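Local atomic coordinates of hypothetical protein (Pseudomonas aeruginosa, PDB entry 2H9F), a protein that probably isomerises methylaconitate, acting as an isomerase of the PrpF family. Residues A[252-257]-A[277-282]; A[87-92]-A[102-107]; A[145-150]-A[176-181]. All coordinates share one frame; numbering follows the deposited sequence.

Interaction 1: residues A[252-257]-A[277-282]; sequences RIRVAG and PKIAFV. With SO4 (sulfate ion), chain F.
R254 and P277 make the polar part of this helix-to-strand contact. The guanidinium of R254 presents one edge to the carbonyl of P277: NH1 donates to P277 O at 3.0 Å, almost straight at 172°, and arrives in the carbonyl plane on a lone pair, with the oxygen also lying close to the guanidinium plane. CG and CD of R254 stand anti along the first two torsions and the chain then bends at chi3 (72°), which turns the flat group back toward the carbonyl. Its other nitrogens are engaged nearby, NE in a salt bridge with E251 and NH2 on the carbonyl of R273, so each of the three nitrogens has a partner, which probably fixes the rotation of the group. The peptide bond before P277 is cis, and the proline ring carbon CD lies 3.7 Å from R254 NH1.

The apolar part is small. R254 CG rests 3.9 Å from I279 CB, the methylenes of the arginine crossing the isoleucine at a slant. One residue earlier in the helix, I253 CG2 meets I279 CD1 at 3.9 Å, and these two side chains cross at about a right angle.

A hydrogen bond to a bound ion lies on the far side of the strand. K278 turns its CB away from the helix and reaches a sulfate, probably from the crystallisation liquor, with NZ donating to O4 at 2.8 Å; H275 binds the same ion and S309 also accepts from NZ.

The segment axes approach to 8.3 Å at 118°. The arrangement is that of a helix, 244-260, laid across a sheet on strand 278-283, which runs between strands 220-225 and 303-309, as in an alpha/beta lobe of the diaminopimelate-epimerase-like fold.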
loop_
_atom_site.group_PDB
_atom_site.type_symbol
_atom_site.label_atom_id
_atom_site.label_comp_id
_atom_site.label_asym_id
_atom_site.label_seq_id
_atom_site.Cartn_x
_atom_site.Cartn_y
_atom_site.Cartn_z
ATOM N N ARG A 252 17.916 -27.542 18.748
ATOM C CA ARG A 252 18.778 -27.983 19.841
ATOM C C ARG A 252 20.178 -27.411 19.703
ATOM O O ARG A 252 20.816 -27.015 20.689
ATOM C CB ARG A 252 18.778 -29.510 19.934
ATOM C CG ARG A 252 17.618 -29.978 20.792
ATOM C CD ARG A 252 16.952 -31.192 20.265
ATOM N NE ARG A 252 17.616 -32.405 20.721
ATOM C CZ ARG A 252 17.335 -33.055 21.847
ATOM N NH1 ARG A 252 16.390 -32.620 22.691
ATOM N NH2 ARG A 252 18.026 -34.156 22.131
ATOM N N ILE A 253 20.629 -27.326 18.467
ATOM C CA ILE A 253 21.930 -26.733 18.174
ATOM C C ILE A 253 21.874 -25.238 18.458
ATOM O O ILE A 253 22.776 -24.676 19.115
ATOM C CB ILE A 253 22.376 -26.976 16.724
ATOM C CG1 ILE A 253 22.378 -28.484 16.397
ATOM C CG2 ILE A 253 23.779 -26.440 16.535
ATOM C CD1 ILE A 253 22.683 -28.836 14.993
ATOM N N ARG A 254 20.786 -24.608 18.019
ATOM C CA ARG A 254 20.609 -23.184 18.229
ATOM C C ARG A 254 20.620 -22.887 19.746
ATOM O O ARG A 254 21.276 -21.966 20.191
ATOM C CB ARG A 254 19.297 -22.697 17.578
ATOM C CG ARG A 254 19.208 -21.160 17.391
ATOM C CD ARG A 254 17.830 -20.681 16.889
ATOM N NE ARG A 254 16.811 -20.783 17.932
ATOM C CZ ARG A 254 16.583 -19.889 18.902
ATOM N NH1 ARG A 254 17.220 -18.744 18.981
ATOM N NH2 ARG A 254 15.648 -20.136 19.782
ATOM N N VAL A 255 19.921 -23.702 20.529
ATOM C CA VAL A 255 19.855 -23.508 21.994
ATOM C C VAL A 255 21.217 -23.704 22.677
ATOM O O VAL A 255 21.606 -22.941 23.575
ATOM C CB VAL A 255 18.765 -24.459 22.608
ATOM C CG1 VAL A 255 18.777 -24.436 24.132
ATOM C CG2 VAL A 255 17.380 -24.071 22.089
ATOM N N ALA A 256 21.933 -24.735 22.253
ATOM C CA ALA A 256 23.285 -24.999 22.727
ATOM C C ALA A 256 24.209 -23.776 22.496
ATOM O O ALA A 256 24.916 -23.342 23.407
ATOM C CB ALA A 256 23.830 -26.242 22.047
ATOM N N GLY A 257 24.158 -23.203 21.299
ATOM C CA GLY A 257 24.928 -21.986 20.982
ATOM C C GLY A 257 24.480 -20.776 21.773
ATOM O O GLY A 257 25.315 -19.974 22.206
ATOM N N PRO A 277 19.911 -16.472 19.129
ATOM C CA PRO A 277 20.742 -16.304 17.939
ATOM C C PRO A 277 20.085 -16.971 16.750
ATOM O O PRO A 277 19.193 -17.785 16.929
ATOM C CB PRO A 277 22.027 -17.031 18.320
ATOM C CG PRO A 277 21.583 -18.094 19.219
ATOM C CD PRO A 277 20.536 -17.402 20.082
ATOM N N LYS A 278 20.491 -16.608 15.550
ATOM C CA LYS A 278 20.154 -17.414 14.373
ATOM C C LYS A 278 21.072 -18.635 14.292
ATOM O O LYS A 278 22.087 -18.695 14.992
ATOM C CB LYS A 278 20.273 -16.588 13.097
ATOM C CG LYS A 278 19.425 -15.291 13.115
ATOM C CD LYS A 278 17.966 -15.549 13.445
ATOM C CE LYS A 278 17.023 -14.369 13.127
ATOM N NZ LYS A 278 15.560 -14.717 13.452
ATOM N N ILE A 279 20.715 -19.594 13.431
ATOM C CA ILE A 279 21.459 -20.825 13.250
ATOM C C ILE A 279 21.600 -21.014 11.753
ATOM O O ILE A 279 20.623 -20.924 11.020
ATOM C CB ILE A 279 20.747 -22.073 13.912
ATOM C CG1 ILE A 279 21.429 -23.400 13.564
ATOM C CG2 ILE A 279 19.283 -22.191 13.529
ATOM C CD1 ILE A 279 22.803 -23.561 14.170
ATOM N N ALA A 280 22.830 -21.228 11.292
ATOM C CA ALA A 280 23.059 -21.408 9.850
ATOM C C ALA A 280 24.166 -22.423 9.665
ATOM O O ALA A 280 25.019 -22.604 10.533
ATOM C CB ALA A 280 23.455 -20.087 9.208
ATOM N N PHE A 281 24.146 -23.086 8.518
ATOM C CA PHE A 281 25.166 -24.023 8.199
ATOM C C PHE A 281 25.757 -23.644 6.864
ATOM O O PHE A 281 25.039 -23.174 5.980
ATOM C CB PHE A 281 24.682 -25.489 8.207
ATOM C CG PHE A 281 23.421 -25.766 7.422
ATOM C CD1 PHE A 281 22.178 -25.436 7.927
ATOM C CD2 PHE A 281 23.472 -26.471 6.197
ATOM C CE1 PHE A 281 21.006 -25.754 7.214
ATOM C CE2 PHE A 281 22.313 -26.768 5.477
ATOM C CZ PHE A 281 21.092 -26.423 5.973
ATOM N N VAL A 282 27.065 -23.878 6.768
ATOM C CA VAL A 282 27.896 -23.465 5.640
ATOM C C VAL A 282 28.609 -24.643 4.983
ATOM O O VAL A 282 28.838 -25.697 5.600
ATOM C CB VAL A 282 28.959 -22.408 6.100
ATOM C CG1 VAL A 282 28.265 -21.226 6.737
ATOM C CG2 VAL A 282 30.000 -23.008 7.034
HETATM S S SO4 F . 14.595 -11.144 13.850
HETATM O O1 SO4 F . 15.072 -10.613 15.141
HETATM O O2 SO4 F . 13.627 -10.255 13.195
HETATM O O3 SO4 F . 15.771 -11.161 12.978
HETATM O O4 SO4 F . 14.015 -12.492 14.058
#

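Interaction 2: residues A[87-92]-A[102-107]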
loop_
_atom_site.group_PDB
_atom_site.type_symbol
_atom_site.label_atom_id
_atom_site.label_comp_id
_atom_site.label_asym_id
_atom_site.label_seq_id
_atom_site.Cartn_x
_atom_site.Cartn_y
_atom_site.Cartn_z
ATOM N N TYR A 87 21.642 12.977 6.467
ATOM C CA TYR A 87 20.534 12.121 6.114
ATOM C C TYR A 87 19.744 11.826 7.357
ATOM O O TYR A 87 20.245 11.265 8.317
ATOM C CB TYR A 87 21.088 10.855 5.466
ATOM C CG TYR A 87 20.213 9.632 5.470
ATOM C CD1 TYR A 87 18.893 9.707 5.115
ATOM C CD2 TYR A 87 20.729 8.387 5.797
ATOM C CE1 TYR A 87 18.108 8.571 5.095
ATOM C CE2 TYR A 87 19.941 7.242 5.803
ATOM C CZ TYR A 87 18.631 7.342 5.457
ATOM O OH TYR A 87 17.817 6.222 5.428
ATOM N N LEU A 88 18.496 12.266 7.343
ATOM C CA LEU A 88 17.579 12.108 8.456
ATOM C C LEU A 88 16.371 11.319 7.980
ATOM O O LEU A 88 15.799 11.645 6.950
ATOM C CB LEU A 88 17.137 13.491 8.929
ATOM C CG LEU A 88 16.839 13.735 10.403
ATOM C CD1 LEU A 88 17.969 13.310 11.311
ATOM C CD2 LEU A 88 16.498 15.230 10.581
ATOM N N TYR A 89 15.971 10.302 8.739
ATOM C CA TYR A 89 14.898 9.411 8.356
ATOM C C TYR A 89 13.820 9.388 9.457
ATOM O O TYR A 89 14.122 9.272 10.656
ATOM C CB TYR A 89 15.519 8.058 8.068
ATOM C CG TYR A 89 14.671 6.893 8.394
ATOM C CD1 TYR A 89 13.500 6.647 7.690
ATOM C CD2 TYR A 89 15.040 6.011 9.399
ATOM C CE1 TYR A 89 12.697 5.540 7.994
ATOM C CE2 TYR A 89 14.252 4.916 9.723
ATOM C CZ TYR A 89 13.084 4.683 9.021
ATOM O OH TYR A 89 12.308 3.581 9.334
ATOM N N GLY A 90 12.572 9.623 9.043
ATOM C CA GLY A 90 11.395 9.601 9.910
ATOM C C GLY A 90 10.476 8.439 9.572
ATOM O O GLY A 90 10.012 8.329 8.445
ATOM N N GLN A 91 10.250 7.541 10.538
ATOM C CA GLN A 91 9.275 6.435 10.370
ATOM C C GLN A 91 7.932 6.900 10.893
ATOM O O GLN A 91 7.781 7.190 12.085
ATOM C CB GLN A 91 9.728 5.207 11.163
ATOM C CG GLN A 91 8.864 3.967 10.983
ATOM C CD GLN A 91 8.961 3.391 9.576
ATOM O OE1 GLN A 91 10.072 3.328 9.012
ATOM N NE2 GLN A 91 7.814 2.965 8.997
ATOM N N VAL A 92 6.957 6.989 9.999
ATOM C CA VAL A 92 5.661 7.570 10.313
ATOM C C VAL A 92 4.731 6.435 10.749
ATOM O O VAL A 92 4.488 5.520 10.006
ATOM C CB VAL A 92 5.109 8.361 9.083
ATOM C CG1 VAL A 92 3.738 8.938 9.363
ATOM C CG2 VAL A 92 6.124 9.465 8.655
ATOM N N SER A 102 14.455 7.768 15.702
ATOM C CA SER A 102 15.538 7.132 16.459
ATOM C C SER A 102 16.294 6.049 15.673
ATOM O O SER A 102 17.343 5.592 16.121
ATOM C CB SER A 102 14.965 6.504 17.714
ATOM O OG SER A 102 14.219 5.357 17.350
ATOM N N GLY A 103 15.768 5.622 14.533
ATOM C CA GLY A 103 16.372 4.479 13.835
ATOM C C GLY A 103 17.122 4.904 12.593
ATOM O O GLY A 103 17.154 6.101 12.255
ATOM N N ASN A 104 17.719 3.917 11.913
ATOM C CA ASN A 104 18.040 4.043 10.478
ATOM C C ASN A 104 17.342 2.955 9.650
ATOM O O ASN A 104 17.036 1.836 10.112
ATOM C CB ASN A 104 19.575 4.033 10.145
ATOM C CG ASN A 104 19.874 4.287 8.600
ATOM O OD1 ASN A 104 19.207 5.131 7.961
ATOM N ND2 ASN A 104 20.843 3.527 8.015
ATOM N N CYS A 105 17.125 3.344 8.400
ATOM C CA CYS A 105 16.710 2.470 7.341
ATOM C C CYS A 105 17.873 2.312 6.357
ATOM O O CYS A 105 18.198 3.220 5.587
ATOM C CB CYS A 105 15.481 3.067 6.640
ATOM S SG CYS A 105 14.810 1.893 5.560
ATOM N N GLY A 106 18.502 1.155 6.405
ATOM C CA GLY A 106 19.585 0.846 5.503
ATOM C C GLY A 106 19.106 0.758 4.070
ATOM O O GLY A 106 19.880 1.013 3.131
ATOM N N ASN A 107 17.827 0.394 3.882
ATOM C CA ASN A 107 17.260 0.316 2.509
ATOM C C ASN A 107 17.122 1.711 1.924
ATOM O O ASN A 107 17.607 1.928 0.785
ATOM C CB ASN A 107 15.967 -0.512 2.447
ATOM C CG ASN A 107 16.269 -1.994 2.426
ATOM O OD1 ASN A 107 16.542 -2.575 1.366
ATOM N ND2 ASN A 107 16.317 -2.598 3.597
HETATM O O HOH W 1 13.764 6.696 12.440
#
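With CG anti to the backbone N in both Y87 (chi1 158°) and N104 (chi1 -175°), the phenol and the amide are brought together where strand 85-92 faces the N-terminal lead-in of helix 106-118. This is a helix N-cap region: C105 occupies the N-cap position, and its side chain caps a backbone N further along the helix.

The Y87 hydroxyl reaches across between two oxygens, C105 O at 3.0 Å and N104 OD1 at 3.1 Å. The tyrosine ring and the N104 amide cross at about a right angle. C105 O accepts a hydrogen bond from S109 OG, while N104 ND2 makes a weak bond to the same serine hydroxyl, so S109 ties the start of the helix to both residues.

Y89 supplies a flat wall to the cysteine. C105 CB sits over the ring face in a CH-pi contact, 3.8 Å from the centroid and only 12° off the normal, whereas SG stands above that face at the longer distance of 5.1 Å. G103 meets the same ring differently, its carbonyl lying at the ring edge with O 3.6 Å from Y89 CD2. The tyrosine thus takes backbone at its rim and a methylene over its centre, and K71 makes a weak hydrogen bond to its hydroxyl.

Further from the cap, a single water joins the two backbones: it accepts from G103 N at 3.1 Å and lies 3.2 Å from Y89 O, to which it can donate.

Interaction 3: residues A[145-150]-A[176-181]; sequences TIIAHV and VLEFLD
I146 and F179 form a non-hydrogen-bonded pair of this antiparallel strand contact, and their side chains run side by side. From CB, whose nearest neighbour across the contact is E178 O, the I146 chain divides. CG1 lies beside the backbone N (chi1 -53°) and meets F179 CD2 at 3.7 Å. CD1, at the tip, reaches F179 CE2 at 3.6 Å. The other branch, CG2, lies over one face of the phenyl ring, offset toward its rim, 4.2 Å from the centroid: a CH-pi contact. Next along the same face of the sheet, A148 CB touches L177 CD2 at 3.7 Å.

I147 and E178 form a hydrogen-bonded pair. E178 N donates to I147 O at 2.8 Å and I147 N returns a bond to E178 O at 2.9 Å, both nearly straight. Further along, H149 N donates to V176 O at 2.9 Å. The side chains of I147 and E178 project to the opposite face, where H149 also lies, its ring edge turned to V176 O and E178 CG. E178 OE1 makes a long, weak ion pair with K374.

Near the strand end L180 N donates to T145 O at 3.1 Å, and T145 CG2 packs on L180 CD1. Two waters extend this end: one links T145 N to L180 O, and the other donates to T145 O and L180 O.

The strands lie between 131-139 and 369-386, and I146 and L177 touch helix 106-118. Such antiparallel strands curving around a central helix are consistent with one lobe of the diaminopimelate-epimerase-like fold.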
loop_
_atom_site.group_PDB
_atom_site.type_symbol
_atom_site.label_atom_id
_atom_site.label_comp_id
_atom_site.label_asym_id
_atom_site.label_seq_id
_atom_site.Cartn_x
_atom_site.Cartn_y
_atom_site.Cartn_z
ATOM N N THR A 145 28.728 7.112 9.447
ATOM C CA THR A 145 28.987 7.326 8.036
ATOM C C THR A 145 28.549 6.131 7.214
ATOM O O THR A 145 28.784 4.957 7.565
ATOM C CB THR A 145 30.479 7.563 7.827
ATOM O OG1 THR A 145 30.854 8.711 8.592
ATOM C CG2 THR A 145 30.839 7.769 6.328
ATOM N N ILE A 146 27.914 6.447 6.097
ATOM C CA ILE A 146 27.595 5.506 5.072
ATOM C C ILE A 146 28.183 6.095 3.775
ATOM O O ILE A 146 28.014 7.284 3.501
ATOM C CB ILE A 146 26.070 5.332 4.869
ATOM C CG1 ILE A 146 25.360 5.016 6.182
ATOM C CG2 ILE A 146 25.774 4.250 3.808
ATOM C CD1 ILE A 146 23.823 5.062 6.056
ATOM N N ILE A 147 28.884 5.263 3.008
ATOM C CA ILE A 147 29.412 5.645 1.715
ATOM C C ILE A 147 28.572 4.888 0.723
ATOM O O ILE A 147 28.430 3.679 0.844
ATOM C CB ILE A 147 30.885 5.204 1.500
ATOM C CG1 ILE A 147 31.763 5.660 2.661
ATOM C CG2 ILE A 147 31.395 5.746 0.162
ATOM C CD1 ILE A 147 31.755 7.118 2.905
ATOM N N ALA A 148 27.974 5.626 -0.198
ATOM C CA ALA A 148 27.188 5.081 -1.280
ATOM C C ALA A 148 27.945 5.343 -2.586
ATOM O O ALA A 148 28.215 6.490 -2.961
ATOM C CB ALA A 148 25.793 5.719 -1.299
ATOM N N HIS A 149 28.288 4.260 -3.273
ATOM C CA HIS A 149 28.971 4.337 -4.534
ATOM C C HIS A 149 27.923 4.327 -5.614
ATOM O O HIS A 149 27.416 3.264 -6.001
ATOM C CB HIS A 149 29.931 3.164 -4.675
ATOM C CG HIS A 149 30.956 3.089 -3.579
ATOM N ND1 HIS A 149 32.209 3.636 -3.698
ATOM C CD2 HIS A 149 30.919 2.504 -2.359
ATOM C CE1 HIS A 149 32.890 3.418 -2.592
ATOM N NE2 HIS A 149 32.127 2.743 -1.758
ATOM N N VAL A 150 27.584 5.515 -6.104
ATOM C CA VAL A 150 26.440 5.679 -6.975
ATOM C C VAL A 150 26.903 5.815 -8.397
ATOM O O VAL A 150 27.710 6.687 -8.710
ATOM C CB VAL A 150 25.603 6.938 -6.548
ATOM C CG1 VAL A 150 24.423 7.151 -7.492
ATOM C CG2 VAL A 150 25.123 6.786 -5.164
ATOM N N VAL A 176 26.609 0.023 -4.443
ATOM C CA VAL A 176 27.297 -0.611 -3.327
ATOM C C VAL A 176 27.327 0.381 -2.161
ATOM O O VAL A 176 27.672 1.542 -2.351
ATOM C CB VAL A 176 28.764 -0.962 -3.742
ATOM C CG1 VAL A 176 29.574 -1.456 -2.562
ATOM C CG2 VAL A 176 28.770 -1.962 -4.906
ATOM N N LEU A 177 26.967 -0.088 -0.964
ATOM C CA LEU A 177 26.992 0.711 0.234
ATOM C C LEU A 177 28.051 0.198 1.172
ATOM O O LEU A 177 28.188 -1.017 1.303
ATOM C CB LEU A 177 25.641 0.628 0.965
ATOM C CG LEU A 177 24.356 1.079 0.248
ATOM C CD1 LEU A 177 23.127 0.654 1.063
ATOM C CD2 LEU A 177 24.355 2.596 -0.025
ATOM N N GLU A 178 28.754 1.109 1.856
ATOM C CA GLU A 178 29.683 0.761 2.921
ATOM C C GLU A 178 29.265 1.472 4.197
ATOM O O GLU A 178 29.260 2.689 4.242
ATOM C CB GLU A 178 31.140 1.194 2.633
ATOM C CG GLU A 178 31.623 0.918 1.261
ATOM C CD GLU A 178 33.136 1.138 1.095
ATOM O OE1 GLU A 178 33.751 1.879 1.874
ATOM O OE2 GLU A 178 33.703 0.532 0.166
ATOM N N PHE A 179 28.944 0.689 5.218
ATOM C CA PHE A 179 28.626 1.208 6.524
ATOM C C PHE A 179 29.891 1.166 7.353
ATOM O O PHE A 179 30.402 0.095 7.685
ATOM C CB PHE A 179 27.520 0.370 7.146
ATOM C CG PHE A 179 26.213 0.481 6.426
ATOM C CD1 PHE A 179 25.974 -0.258 5.290
ATOM C CD2 PHE A 179 25.235 1.360 6.856
ATOM C CE1 PHE A 179 24.773 -0.159 4.602
ATOM C CE2 PHE A 179 24.011 1.466 6.176
ATOM C CZ PHE A 179 23.796 0.702 5.045
ATOM N N LEU A 180 30.417 2.339 7.674
ATOM C CA LEU A 180 31.658 2.431 8.402
ATOM C C LEU A 180 31.421 2.259 9.895
ATOM O O LEU A 180 30.466 2.802 10.456
ATOM C CB LEU A 180 32.340 3.772 8.143
ATOM C CG LEU A 180 32.632 4.087 6.670
ATOM C CD1 LEU A 180 33.585 5.306 6.558
ATOM C CD2 LEU A 180 33.239 2.926 5.914
ATOM N N ASP A 181 32.303 1.496 10.531
ATOM C CA ASP A 181 32.282 1.290 11.991
ATOM C C ASP A 181 30.877 1.008 12.492
ATOM O O ASP A 181 30.382 1.702 13.356
ATOM C CB ASP A 181 32.908 2.488 12.743
ATOM C CG ASP A 181 34.388 2.771 12.311
ATOM O OD1 ASP A 181 35.213 1.814 12.140
ATOM O OD2 ASP A 181 34.719 3.977 12.133
HETATM O O HOH W 2 30.605 5.541 11.110
HETATM O O HOH W 3 27.901 3.098 9.445
HETATM O O HOH W 4 28.262 0.942 -6.992
#

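Interactions 2 and 3 belong to the same region, their centres about 15 Å apart, and they touch: N104 ND2 lies 3.9 Å from I146 CD1, and G106 O is 3.9 Å from L177 CD1. The start of helix 106-118 therefore rests on the same I146, L177 and F179 face of strands 144-153 and 175-180. Interaction 1 lies on the opposite side of the chain's centre, about 31 Å from interaction 2 and 30 Å from interaction 3 between centres, with nearest atoms about 15 and 18 Å away. The sulfate there is probably from the crystallisation liquor. The separation is consistent with two lobes, between which relatives of this fold place their active site.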